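Local coordinates for glyoxalase family protein (Bacillus cereus, PDB 1ZSW) that binds a zinc ion and belongs to the glyoxalase/bleomycin resistance/dioxygenase superfamily, though its substrate and the reaction it may catalyse are not established, at residues 107-110 / 114-117; 151-156 / 176-181; 267-272 / 286-291; 272-277 / 281-286. All blocks are in the same frame, centred on the assembly; numbering follows the deposited sequence. Where two conformers were deposited one is given.

Contact 1 (107-110 / 114-117); sequences LLVP and SLHY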
loop_
_atom_site.group_PDB
_atom_site.type_symbol
_atom_site.label_atom_id
_atom_site.label_comp_id
_atom_site.label_asym_id
_atom_site.label_seq_id
_atom_site.Cartn_x
_atom_site.Cartn_y
_atom_site.Cartn_z
ATOM N N LEU A 107 -1.734 6.453 -6.882
ATOM C CA LEU A 107 -0.822 7.371 -6.150
ATOM C C LEU A 107 -1.315 8.794 -6.413
ATOM O O LEU A 107 -1.489 9.177 -7.584
ATOM C CB LEU A 107 0.607 7.210 -6.660
ATOM C CG LEU A 107 1.256 5.837 -6.460
ATOM C CD1 LEU A 107 2.608 5.759 -7.155
ATOM C CD2 LEU A 107 1.377 5.601 -4.965
ATOM N N LEU A 108 -1.559 9.555 -5.352
ATOM C CA LEU A 108 -2.109 10.919 -5.501
ATOM C C LEU A 108 -1.006 11.906 -5.880
ATOM O O LEU A 108 0.090 11.853 -5.338
ATOM C CB LEU A 108 -2.769 11.364 -4.195
ATOM C CG LEU A 108 -3.991 10.532 -3.798
ATOM C CD1 LEU A 108 -4.423 10.757 -2.359
ATOM C CD2 LEU A 108 -5.161 10.869 -4.758
ATOM N N VAL A 109 -1.320 12.789 -6.838
ATOM C CA VAL A 109 -0.483 13.951 -7.172
ATOM C C VAL A 109 -1.349 15.187 -7.093
ATOM O O VAL A 109 -2.562 15.097 -7.212
ATOM C CB VAL A 109 0.222 13.840 -8.536
ATOM C CG1 VAL A 109 1.187 12.679 -8.525
ATOM C CG2 VAL A 109 -0.795 13.702 -9.734
ATOM N N PRO A 110 -0.742 16.355 -6.805
ATOM C CA PRO A 110 -1.587 17.507 -6.472
ATOM C C PRO A 110 -2.514 18.049 -7.570
ATOM O O PRO A 110 -3.616 18.425 -7.252
ATOM C CB PRO A 110 -0.564 18.558 -6.038
ATOM C CG PRO A 110 0.667 17.732 -5.605
ATOM C CD PRO A 110 0.688 16.631 -6.614
ATOM N N SER A 114 0.563 18.544 -12.528
ATOM C CA SER A 114 1.434 17.430 -12.118
ATOM C C SER A 114 1.312 16.247 -13.069
ATOM O O SER A 114 2.313 15.611 -13.414
ATOM C CB SER A 114 1.194 16.973 -10.653
ATOM O OG SER A 114 1.061 18.067 -9.748
ATOM N N LEU A 115 0.098 15.921 -13.525
ATOM C CA LEU A 115 0.004 14.882 -14.559
ATOM C C LEU A 115 0.823 15.182 -15.819
ATOM O O LEU A 115 1.441 14.291 -16.403
ATOM C CB LEU A 115 -1.456 14.585 -14.940
ATOM C CG LEU A 115 -2.361 14.021 -13.851
ATOM C CD1 LEU A 115 -3.770 13.792 -14.403
ATOM C CD2 LEU A 115 -1.785 12.686 -13.275
ATOM N N HIS A 116 0.857 16.445 -16.221
ATOM C CA HIS A 116 1.643 16.836 -17.388
ATOM C C HIS A 116 3.129 16.738 -17.112
ATOM O O HIS A 116 3.886 16.245 -17.954
ATOM C CB HIS A 116 1.235 18.236 -17.870
ATOM C CG HIS A 116 -0.145 18.275 -18.451
ATOM N ND1 HIS A 116 -0.427 17.824 -19.722
ATOM C CD2 HIS A 116 -1.325 18.673 -17.923
ATOM C CE1 HIS A 116 -1.721 17.949 -19.954
ATOM N NE2 HIS A 116 -2.289 18.466 -18.881
ATOM N N TYR A 117 3.533 17.158 -15.905
ATOM C CA TYR A 117 4.900 16.965 -15.454
ATOM C C TYR A 117 5.312 15.487 -15.529
ATOM O O TYR A 117 6.366 15.117 -16.063
ATOM C CB TYR A 117 5.074 17.507 -14.016
ATOM C CG TYR A 117 6.399 17.095 -13.443
ATOM C CD1 TYR A 117 6.544 15.872 -12.772
ATOM C CD2 TYR A 117 7.530 17.900 -13.597
ATOM C CE1 TYR A 117 7.768 15.465 -12.279
ATOM C CE2 TYR A 117 8.758 17.509 -13.102
ATOM C CZ TYR A 117 8.878 16.297 -12.428
ATOM O OH TYR A 117 10.103 15.900 -11.978
#
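The chain leaves strand 101-109 at V109, turns through P110 and enters helix 112-124, so that V109 and S114 face each other with their CA atoms 6.3 Å apart. This is the strand-to-helix turn of a vicinal oxygen chelate (glyoxalase-type) module, in which the helix packs over the sheet that its own preceding strand helps to build. V109 points its side chain at the helix. A chi1 of -63° puts its CG1 anti to the carbonyl carbon and leaves CG2 between the backbone N and that carbon, from where CG2 reaches CD2 of L115 at 3.8 Å; the two side chains cross nearly at right angles. The L115 side chain also touches L153 and V155 of strand 150-155. CB of V109 lies 3.9 Å from CB of S114, bringing the first full turn of the helix close to the strand end. The two segments meet by packing alone; OG of S114 has its polar partner outside them, ND1 of H176, the imidazole that also stacks with Y117. The same hydroxyl oxygen rests beside the proline ring, with OG of S114 3.5 Å from CD of P110.

Contact 2 (151-156 / 176-181); sequences LVLLVS and HQIQGM
I178 and Q179 carry the second segment's side of this contact, in the chain that runs from H176 into strand 180-188. H176 and Q177 come first and turn to other neighbours: H176 O accepts from NE1 of W118, and the amide of Q177 is bonded to backbone atoms of W167 and V172. At I178 the chain meets strand 150-155. Its CG1 lies 4.1 Å from CD2 of L153, the two side chains crossing at about a right angle in a buried apolar touch that L107 adjoins. Q179 then points at S156, just beyond the strand end. Its chain is extended past CG (chi2 164°), which carries the amide to the serine hydroxyl. OG of S156 donates to OE1 of Q179 over 2.6 Å, a short bond that lies in the carbonyl plane on a lone pair, with a C=O...donor angle of 118°. The same OG receives G158 N and is also bonded to V109 O, which must compete with OE1 for the one hydroxyl proton, while NE2 of Q179 makes a weak bond to E159 O. Past G180, M181 turns its side chain away and continues the strand. Strands 150-155 and 180-188 both pair with strand 101-109, one on each side of it, and the contact thus spans that strand near its end, in the mixed sheet where the paired modules of this glyoxalase-family protein run together.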
loop_
_atom_site.group_PDB
_atom_site.type_symbol
_atom_site.label_atom_id
_atom_site.label_comp_id
_atom_site.label_asym_id
_atom_site.label_seq_id
_atom_site.Cartn_x
_atom_site.Cartn_y
_atom_site.Cartn_z
ATOM N N LEU A 151 0.451 0.852 -11.939
ATOM C CA LEU A 151 0.177 2.016 -11.107
ATOM C C LEU A 151 -0.611 3.101 -11.825
ATOM O O LEU A 151 -0.745 3.065 -13.054
ATOM C CB LEU A 151 1.511 2.616 -10.558
ATOM C CG LEU A 151 2.430 1.627 -9.836
ATOM C CD1 LEU A 151 3.545 1.161 -10.749
ATOM C CD2 LEU A 151 3.041 2.288 -8.566
ATOM N N VAL A 152 -1.212 4.000 -11.080
ATOM C CA VAL A 152 -1.950 5.092 -11.706
ATOM C C VAL A 152 -1.807 6.358 -10.878
ATOM O O VAL A 152 -2.034 6.347 -9.656
ATOM C CB VAL A 152 -3.440 4.708 -11.973
ATOM C CG1 VAL A 152 -4.208 4.407 -10.674
ATOM C CG2 VAL A 152 -4.176 5.855 -12.725
ATOM N N LEU A 153 -1.391 7.445 -11.537
ATOM C CA LEU A 153 -1.366 8.727 -10.879
ATOM C C LEU A 153 -2.753 9.366 -10.896
ATOM O O LEU A 153 -3.454 9.319 -11.936
ATOM C CB LEU A 153 -0.343 9.652 -11.534
ATOM C CG LEU A 153 1.083 9.184 -11.640
ATOM C CD1 LEU A 153 1.894 10.235 -12.369
ATOM C CD2 LEU A 153 1.694 8.961 -10.229
ATOM N N LEU A 154 -3.156 9.925 -9.777
ATOM C CA LEU A 154 -4.533 10.407 -9.595
ATOM C C LEU A 154 -4.520 11.822 -9.025
ATOM O O LEU A 154 -3.811 12.116 -8.057
ATOM C CB LEU A 154 -5.275 9.511 -8.615
ATOM C CG LEU A 154 -5.380 8.010 -8.894
ATOM C CD1 LEU A 154 -5.869 7.283 -7.592
ATOM C CD2 LEU A 154 -6.290 7.754 -10.125
ATOM N N VAL A 155 -5.302 12.714 -9.600
ATOM C CA VAL A 155 -5.296 14.081 -9.117
ATOM C C VAL A 155 -6.045 14.258 -7.839
ATOM O O VAL A 155 -7.221 13.911 -7.740
ATOM C CB VAL A 155 -5.764 15.099 -10.193
ATOM C CG1 VAL A 155 -5.902 16.469 -9.567
ATOM C CG2 VAL A 155 -4.770 15.101 -11.327
ATOM N N SER A 156 -5.338 14.835 -6.864
ATOM C CA SER A 156 -5.842 15.033 -5.521
ATOM C C SER A 156 -6.446 16.408 -5.275
ATOM O O SER A 156 -7.214 16.568 -4.341
ATOM C CB SER A 156 -4.730 14.795 -4.493
ATOM O OG SER A 156 -3.805 15.889 -4.453
ATOM N N HIS A 176 4.813 18.695 -7.429
ATOM C CA HIS A 176 4.392 17.584 -8.297
ATOM C C HIS A 176 4.673 16.217 -7.682
ATOM O O HIS A 176 4.432 15.196 -8.314
ATOM C CB HIS A 176 5.073 17.642 -9.655
ATOM C CG HIS A 176 4.778 18.898 -10.413
ATOM N ND1 HIS A 176 3.518 19.459 -10.460
ATOM C CD2 HIS A 176 5.587 19.721 -11.124
ATOM C CE1 HIS A 176 3.564 20.579 -11.171
ATOM N NE2 HIS A 176 4.804 20.742 -11.603
ATOM N N GLN A 177 5.227 16.199 -6.480
ATOM C CA GLN A 177 5.605 14.909 -5.891
ATOM C C GLN A 177 4.365 14.073 -5.647
ATOM O O GLN A 177 3.295 14.593 -5.277
ATOM C CB GLN A 177 6.321 15.084 -4.545
ATOM C CG GLN A 177 7.800 15.409 -4.739
ATOM C CD GLN A 177 8.563 15.557 -3.431
ATOM O OE1 GLN A 177 8.279 14.885 -2.437
ATOM N NE2 GLN A 177 9.548 16.465 -3.426
ATOM N N ILE A 178 4.585 12.778 -5.767
ATOM C CA ILE A 178 3.615 11.798 -5.278
ATOM C C ILE A 178 3.335 12.079 -3.809
ATOM O O ILE A 178 4.282 12.204 -3.000
ATOM C CB ILE A 178 4.145 10.369 -5.494
ATOM C CG1 ILE A 178 4.071 10.026 -7.000
ATOM C CG2 ILE A 178 3.261 9.376 -4.724
ATOM C CD1 ILE A 178 4.997 8.954 -7.415
ATOM N N GLN A 179 2.057 12.170 -3.441
ATOM C CA GLN A 179 1.682 12.490 -2.054
ATOM C C GLN A 179 1.605 11.259 -1.176
ATOM O O GLN A 179 2.144 11.240 -0.052
ATOM C CB GLN A 179 0.382 13.276 -1.983
ATOM C CG GLN A 179 0.467 14.569 -2.792
ATOM C CD GLN A 179 -0.879 15.111 -3.039
ATOM O OE1 GLN A 179 -1.458 14.878 -4.096
ATOM N NE2 GLN A 179 -1.425 15.785 -2.046
ATOM N N GLY A 180 0.955 10.222 -1.696
ATOM C CA GLY A 180 0.807 8.956 -0.992
ATOM C C GLY A 180 -0.245 8.194 -1.773
ATOM O O GLY A 180 -0.570 8.566 -2.920
ATOM N N MET A 181 -0.777 7.154 -1.146
ATOM C CA MET A 181 -1.701 6.232 -1.822
ATOM C C MET A 181 -3.069 6.814 -1.967
ATOM O O MET A 181 -3.602 7.418 -1.043
ATOM C CB MET A 181 -1.822 4.917 -1.023
ATOM C CG MET A 181 -0.473 4.215 -0.992
ATOM S SD MET A 181 -0.456 2.870 0.270
ATOM C CE MET A 181 -1.531 1.804 -0.611
#

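Contact 3 (267-272 / 286-291); sequences RGFHSS and RESNGI
F269 leans its side chain against the turn that follows strand 280-286, and its atoms meet that turn one after another. CB, directed at the other segment, is 4.2 Å from R286 O. With CG anti to the carbonyl carbon (chi1 -63°), the ring is brought obliquely against the backbone of the turn: CD2 comes within 3.5 Å of R286 O, CE2 lies 3.7 Å from E287 CA and close to S288 N, with OG of S288 4.0 Å from CE2, and CZ, at the tip, is 3.9 Å from E287 CB. The CA of E287 makes an off-centre CH-pi contact with the ring, 29° from its normal. I201 of helix 191-201 also touches the phenyl group. The ring sits just beyond the Schellman motif that ends helix 254-266, where G268 has positive phi, and it packs on the type I turn from E287 to G290 that leads into strand 292-300, a helix end meeting a strand connection in the C-terminal glyoxalase-type module. Two waters join the backbones beside it, one between H270 N and R286 O, the other between H270 O and R286 N. The turn is stiffened from within by the buried carboxylate of E287, folded back on its own backbone by chi1 57° and a bent chi2. OE1 takes N289 N from above the carboxylate plane, and OE2 receives I291 N on its anti lone pair. The R286 side chain reaches back to the turn, where NH1 bonds G290 O at 2.7 Å, almost within the guanidinium plane.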
loop_
_atom_site.group_PDB
_atom_site.type_symbol
_atom_site.label_atom_id
_atom_site.label_comp_id
_atom_site.label_asym_id
_atom_site.label_seq_id
_atom_site.Cartn_x
_atom_site.Cartn_y
_atom_site.Cartn_z
ATOM N N ARG A 267 -16.226 -13.367 11.806
ATOM C CA ARG A 267 -16.713 -13.603 10.446
ATOM C C ARG A 267 -16.053 -14.848 9.802
ATOM O O ARG A 267 -16.292 -15.178 8.634
ATOM C CB ARG A 267 -16.522 -12.345 9.577
ATOM C CG ARG A 267 -16.898 -10.983 10.237
ATOM C CD ARG A 267 -18.344 -10.858 10.636
ATOM N NE ARG A 267 -18.808 -9.471 10.746
ATOM C CZ ARG A 267 -18.455 -8.615 11.708
ATOM N NH1 ARG A 267 -17.579 -8.963 12.648
ATOM N NH2 ARG A 267 -18.980 -7.395 11.725
ATOM N N GLY A 268 -15.258 -15.561 10.590
ATOM C CA GLY A 268 -14.799 -16.914 10.212
ATOM C C GLY A 268 -13.511 -16.868 9.431
ATOM O O GLY A 268 -12.994 -17.903 8.955
ATOM N N PHE A 269 -12.966 -15.671 9.292
ATOM C CA PHE A 269 -11.640 -15.569 8.727
ATOM C C PHE A 269 -10.607 -16.002 9.773
ATOM O O PHE A 269 -10.820 -15.886 11.003
ATOM C CB PHE A 269 -11.348 -14.148 8.229
ATOM C CG PHE A 269 -12.262 -13.705 7.111
ATOM C CD1 PHE A 269 -12.856 -12.454 7.136
ATOM C CD2 PHE A 269 -12.524 -14.549 6.035
ATOM C CE1 PHE A 269 -13.705 -12.045 6.095
ATOM C CE2 PHE A 269 -13.380 -14.145 5.009
ATOM C CZ PHE A 269 -13.954 -12.871 5.048
ATOM N N HIS A 270 -9.459 -16.422 9.285
ATOM C CA HIS A 270 -8.411 -16.950 10.124
ATOM C C HIS A 270 -7.301 -15.912 10.226
ATOM O O HIS A 270 -6.637 -15.614 9.233
ATOM C CB HIS A 270 -7.919 -18.263 9.528
ATOM C CG HIS A 270 -8.827 -19.421 9.812
ATOM N ND1 HIS A 270 -10.164 -19.423 9.479
ATOM C CD2 HIS A 270 -8.592 -20.607 10.420
ATOM C CE1 HIS A 270 -10.712 -20.561 9.859
ATOM N NE2 HIS A 270 -9.777 -21.300 10.430
ATOM N N SER A 271 -7.123 -15.359 11.429
ATOM C CA SER A 271 -6.186 -14.274 11.656
ATOM C C SER A 271 -4.809 -14.885 11.894
ATOM O O SER A 271 -4.718 -15.954 12.488
ATOM C CB SER A 271 -6.590 -13.522 12.899
ATOM O OG SER A 271 -5.534 -12.714 13.366
ATOM N N SER A 272 -3.747 -14.215 11.436
ATOM C CA SER A 272 -2.369 -14.561 11.808
ATOM C C SER A 272 -2.064 -14.373 13.292
ATOM O O SER A 272 -1.016 -14.852 13.796
ATOM C CB SER A 272 -1.405 -13.682 11.015
ATOM O OG SER A 272 -1.554 -12.332 11.426
ATOM N N ARG A 286 -6.832 -13.454 5.126
ATOM C CA ARG A 286 -7.267 -13.531 3.720
ATOM C C ARG A 286 -8.775 -13.556 3.680
ATOM O O ARG A 286 -9.432 -14.234 4.516
ATOM C CB ARG A 286 -6.732 -14.798 3.072
ATOM C CG ARG A 286 -5.364 -14.685 2.637
ATOM C CD ARG A 286 -4.962 -15.773 1.645
ATOM N NE ARG A 286 -3.513 -15.756 1.579
ATOM C CZ ARG A 286 -2.773 -15.070 0.713
ATOM N NH1 ARG A 286 -3.326 -14.330 -0.247
ATOM N NH2 ARG A 286 -1.445 -15.134 0.809
ATOM N N GLU A 287 -9.349 -12.815 2.735
ATOM C CA GLU A 287 -10.811 -12.870 2.606
ATOM C C GLU A 287 -11.258 -13.962 1.622
ATOM O O GLU A 287 -10.445 -14.737 1.129
ATOM C CB GLU A 287 -11.431 -11.498 2.351
ATOM C CG GLU A 287 -10.944 -10.752 1.147
ATOM C CD GLU A 287 -11.375 -11.425 -0.148
ATOM O OE1 GLU A 287 -12.580 -11.338 -0.533
ATOM O OE2 GLU A 287 -10.491 -12.058 -0.766
ATOM N N SER A 288 -12.561 -13.992 1.348
ATOM C CA SER A 288 -13.173 -15.057 0.564
ATOM C C SER A 288 -12.482 -15.326 -0.784
ATOM O O SER A 288 -12.371 -16.476 -1.199
ATOM C CB SER A 288 -14.666 -14.740 0.321
ATOM O OG SER A 288 -15.274 -14.144 1.467
ATOM N N ASN A 289 -12.021 -14.265 -1.453
ATOM C CA ASN A 289 -11.403 -14.374 -2.761
ATOM C C ASN A 289 -9.904 -14.611 -2.665
ATOM O O ASN A 289 -9.231 -14.653 -3.672
ATOM C CB ASN A 289 -11.658 -13.103 -3.575
ATOM C CG ASN A 289 -13.133 -12.890 -3.852
ATOM O OD1 ASN A 289 -13.798 -12.096 -3.187
ATOM N ND2 ASN A 289 -13.646 -13.621 -4.802
ATOM N N GLY A 290 -9.383 -14.760 -1.455
ATOM C CA GLY A 290 -7.964 -15.045 -1.309
ATOM C C GLY A 290 -7.092 -13.793 -1.240
ATOM O O GLY A 290 -5.864 -13.915 -1.214
ATOM N N ILE A 291 -7.707 -12.603 -1.253
ATOM C CA ILE A 291 -6.933 -11.373 -1.137
ATOM C C ILE A 291 -6.353 -11.265 0.299
ATOM O O ILE A 291 -7.091 -11.387 1.257
ATOM C CB ILE A 291 -7.807 -10.126 -1.397
ATOM C CG1 ILE A 291 -8.492 -10.145 -2.785
ATOM C CG2 ILE A 291 -6.993 -8.849 -1.205
ATOM C CD1 ILE A 291 -7.554 -10.108 -3.932
HETATM O O HOH W 1 -9.513 -16.621 6.193
HETATM O O HOH W 2 -6.858 -16.022 6.515
#

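Contact 4 (272-277 / 281-286); sequences SGIIDR and KSLYFR
The phenolic oxygen of Y284 is met by two nitrogens of R277. NE donates a hydrogen bond to Y284 OH at 3.0 Å, almost in the guanidinium plane, and NH2 adds a weak bond to the same oxygen. The guanidinium and ring planes stand 76° apart; a bend at chi2 (-56°) swings R277 back along the hairpin to reach the hydroxyl. NH1 of R277 forms a salt bridge with D64. Between the strands, I275 and S282 form an antiparallel hydrogen-bonded pair, with I275 N 2.7 Å from S282 O and S282 N 3.0 Å from I275 O, and D276 and K281 make the adjoining non-hydrogen-bonded pair. Towards the start of the hairpin S272 takes over: its N bonds Y284 O, while its OG accepts Y284 N at 2.8 Å and donates to G273 O. I275 CD1 approaches Y284 CE2 at 4.2 Å, and I274 CG1 touches L283 CD2, the I274 and L283 side chains both resting on L257 and E261 of helix 254-266. The K281 side chain crosses that of D276 at a slant, while its NZ is in a salt bridge with D254. The hairpin forms the edge of the eight-stranded sheet that carries the zinc site: S282 OG is hydrogen-bonded to the zinc ligand E294, and Y284 packs edge-to-face on the ligand H246. S282 and Y284 are thus placed as second-shell residues that probably help to position these ligands, and R277 would help to hold the Y284 side chain, about 4 Å from the zinc at its nearest.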
loop_
_atom_site.group_PDB
_atom_site.type_symbol
_atom_site.label_atom_id
_atom_site.label_comp_id
_atom_site.label_asym_id
_atom_site.label_seq_id
_atom_site.Cartn_x
_atom_site.Cartn_y
_atom_site.Cartn_z
ATOM N N SER A 272 -3.747 -14.215 11.436
ATOM C CA SER A 272 -2.369 -14.561 11.808
ATOM C C SER A 272 -2.064 -14.373 13.292
ATOM O O SER A 272 -1.016 -14.852 13.796
ATOM C CB SER A 272 -1.405 -13.682 11.015
ATOM O OG SER A 272 -1.554 -12.332 11.426
ATOM N N GLY A 273 -2.943 -13.670 13.995
ATOM C CA GLY A 273 -2.603 -13.187 15.328
ATOM C C GLY A 273 -1.842 -11.878 15.208
ATOM O O GLY A 273 -1.272 -11.586 14.130
ATOM N N ILE A 274 -1.858 -11.074 16.267
ATOM C CA ILE A 274 -1.107 -9.819 16.273
ATOM C C ILE A 274 0.382 -10.113 16.337
ATOM O O ILE A 274 0.852 -10.845 17.233
ATOM C CB ILE A 274 -1.568 -8.886 17.413
ATOM C CG1 ILE A 274 -3.037 -8.512 17.139
ATOM C CG2 ILE A 274 -0.627 -7.668 17.555
ATOM C CD1 ILE A 274 -3.768 -7.745 18.281
ATOM N N ILE A 275 1.122 -9.556 15.383
ATOM C CA ILE A 275 2.583 -9.699 15.322
ATOM C C ILE A 275 3.241 -8.315 15.433
ATOM O O ILE A 275 2.820 -7.363 14.785
ATOM C CB ILE A 275 2.992 -10.324 13.981
ATOM C CG1 ILE A 275 2.367 -11.720 13.794
ATOM C CG2 ILE A 275 4.535 -10.368 13.846
ATOM C CD1 ILE A 275 2.271 -12.166 12.334
ATOM N N ASP A 276 4.256 -8.192 16.278
ATOM C CA ASP A 276 4.994 -6.952 16.385
ATOM C C ASP A 276 6.031 -6.868 15.270
ATOM O O ASP A 276 6.964 -7.691 15.184
ATOM C CB ASP A 276 5.638 -6.824 17.766
ATOM C CG ASP A 276 6.191 -5.449 18.011
ATOM O OD1 ASP A 276 6.253 -4.645 17.050
ATOM O OD2 ASP A 276 6.576 -5.163 19.167
ATOM N N ARG A 277 5.819 -5.900 14.370
ATOM C CA ARG A 277 6.686 -5.698 13.223
ATOM C C ARG A 277 7.684 -4.576 13.500
ATOM O O ARG A 277 8.368 -4.108 12.578
ATOM C CB ARG A 277 5.849 -5.406 11.967
ATOM C CG ARG A 277 5.014 -6.597 11.453
ATOM C CD ARG A 277 5.861 -7.832 11.173
ATOM N NE ARG A 277 5.236 -8.770 10.227
ATOM C CZ ARG A 277 5.679 -10.011 10.012
ATOM N NH1 ARG A 277 6.710 -10.486 10.726
ATOM N NH2 ARG A 277 5.068 -10.800 9.127
ATOM N N LYS A 281 2.429 -2.712 14.951
ATOM C CA LYS A 281 1.896 -4.052 15.167
ATOM C C LYS A 281 0.798 -4.315 14.124
ATOM O O LYS A 281 0.117 -3.376 13.670
ATOM C CB LYS A 281 1.343 -4.236 16.579
ATOM C CG LYS A 281 2.351 -3.948 17.716
ATOM C CD LYS A 281 1.761 -4.623 18.977
ATOM C CE LYS A 281 2.567 -4.351 20.263
ATOM N NZ LYS A 281 2.671 -2.915 20.542
ATOM N N SER A 282 0.654 -5.560 13.731
ATOM C CA SER A 282 -0.333 -5.875 12.703
ATOM C C SER A 282 -0.863 -7.285 12.798
ATOM O O SER A 282 -0.280 -8.141 13.516
ATOM C CB SER A 282 0.287 -5.618 11.364
ATOM O OG SER A 282 1.207 -6.627 11.026
ATOM N N LEU A 283 -1.921 -7.550 12.038
ATOM C CA LEU A 283 -2.380 -8.892 11.843
ATOM C C LEU A 283 -2.757 -9.044 10.384
ATOM O O LEU A 283 -3.024 -8.035 9.706
ATOM C CB LEU A 283 -3.565 -9.202 12.753
ATOM C CG LEU A 283 -4.881 -8.518 12.407
ATOM C CD1 LEU A 283 -5.745 -9.260 11.420
ATOM C CD2 LEU A 283 -5.653 -8.351 13.738
ATOM N N TYR A 284 -2.676 -10.264 9.895
ATOM C CA TYR A 284 -3.029 -10.551 8.501
ATOM C C TYR A 284 -4.217 -11.502 8.430
ATOM O O TYR A 284 -4.399 -12.393 9.258
ATOM C CB TYR A 284 -1.849 -11.238 7.790
ATOM C CG TYR A 284 -0.552 -10.446 7.802
ATOM C CD1 TYR A 284 -0.100 -9.741 6.667
ATOM C CD2 TYR A 284 0.223 -10.391 8.977
ATOM C CE1 TYR A 284 1.130 -9.038 6.742
ATOM C CE2 TYR A 284 1.395 -9.692 9.059
ATOM C CZ TYR A 284 1.847 -9.017 7.953
ATOM O OH TYR A 284 3.044 -8.345 8.154
ATOM N N PHE A 285 -5.027 -11.361 7.382
ATOM C CA PHE A 285 -6.089 -12.338 7.126
ATOM C C PHE A 285 -6.372 -12.321 5.646
ATOM O O PHE A 285 -6.151 -11.278 4.976
ATOM C CB PHE A 285 -7.380 -12.040 7.941
ATOM C CG PHE A 285 -8.151 -10.818 7.460
ATOM C CD1 PHE A 285 -9.234 -10.957 6.590
ATOM C CD2 PHE A 285 -7.754 -9.550 7.843
ATOM C CE1 PHE A 285 -9.925 -9.807 6.145
ATOM C CE2 PHE A 285 -8.451 -8.414 7.415
ATOM C CZ PHE A 285 -9.521 -8.565 6.557
ATOM N N ARG A 286 -6.832 -13.454 5.126
ATOM C CA ARG A 286 -7.267 -13.531 3.720
ATOM C C ARG A 286 -8.775 -13.556 3.680
ATOM O O ARG A 286 -9.432 -14.234 4.516
ATOM C CB ARG A 286 -6.732 -14.798 3.072
ATOM C CG ARG A 286 -5.364 -14.685 2.637
ATOM C CD ARG A 286 -4.962 -15.773 1.645
ATOM N NE ARG A 286 -3.513 -15.756 1.579
ATOM C CZ ARG A 286 -2.773 -15.070 0.713
ATOM N NH1 ARG A 286 -3.326 -14.330 -0.247
ATOM N NH2 ARG A 286 -1.445 -15.134 0.809
#

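In the fold
Contacts 1 and 2 are buried and adjoin each other, their centres 5 Å apart, with L108 O probably hydrogen-bonded to Q179 N; both rest on strand 101-109, one covering it with a helix and the other spanning it. Contacts 3 and 4 lie on the opposite side of the chain's centre, and contact 4 is nested in the loop that contact 3 closes, sharing S272 and R286 with it. Contact 3 is partly buried and relies on one aromatic ring and bridging waters, whereas contact 4, at the surface, is a hydrogen-bonded hairpin with charged side chains. Of the four, 272-277/281-286 comes nearest the zinc, while contacts 1 and 2 lie away from it.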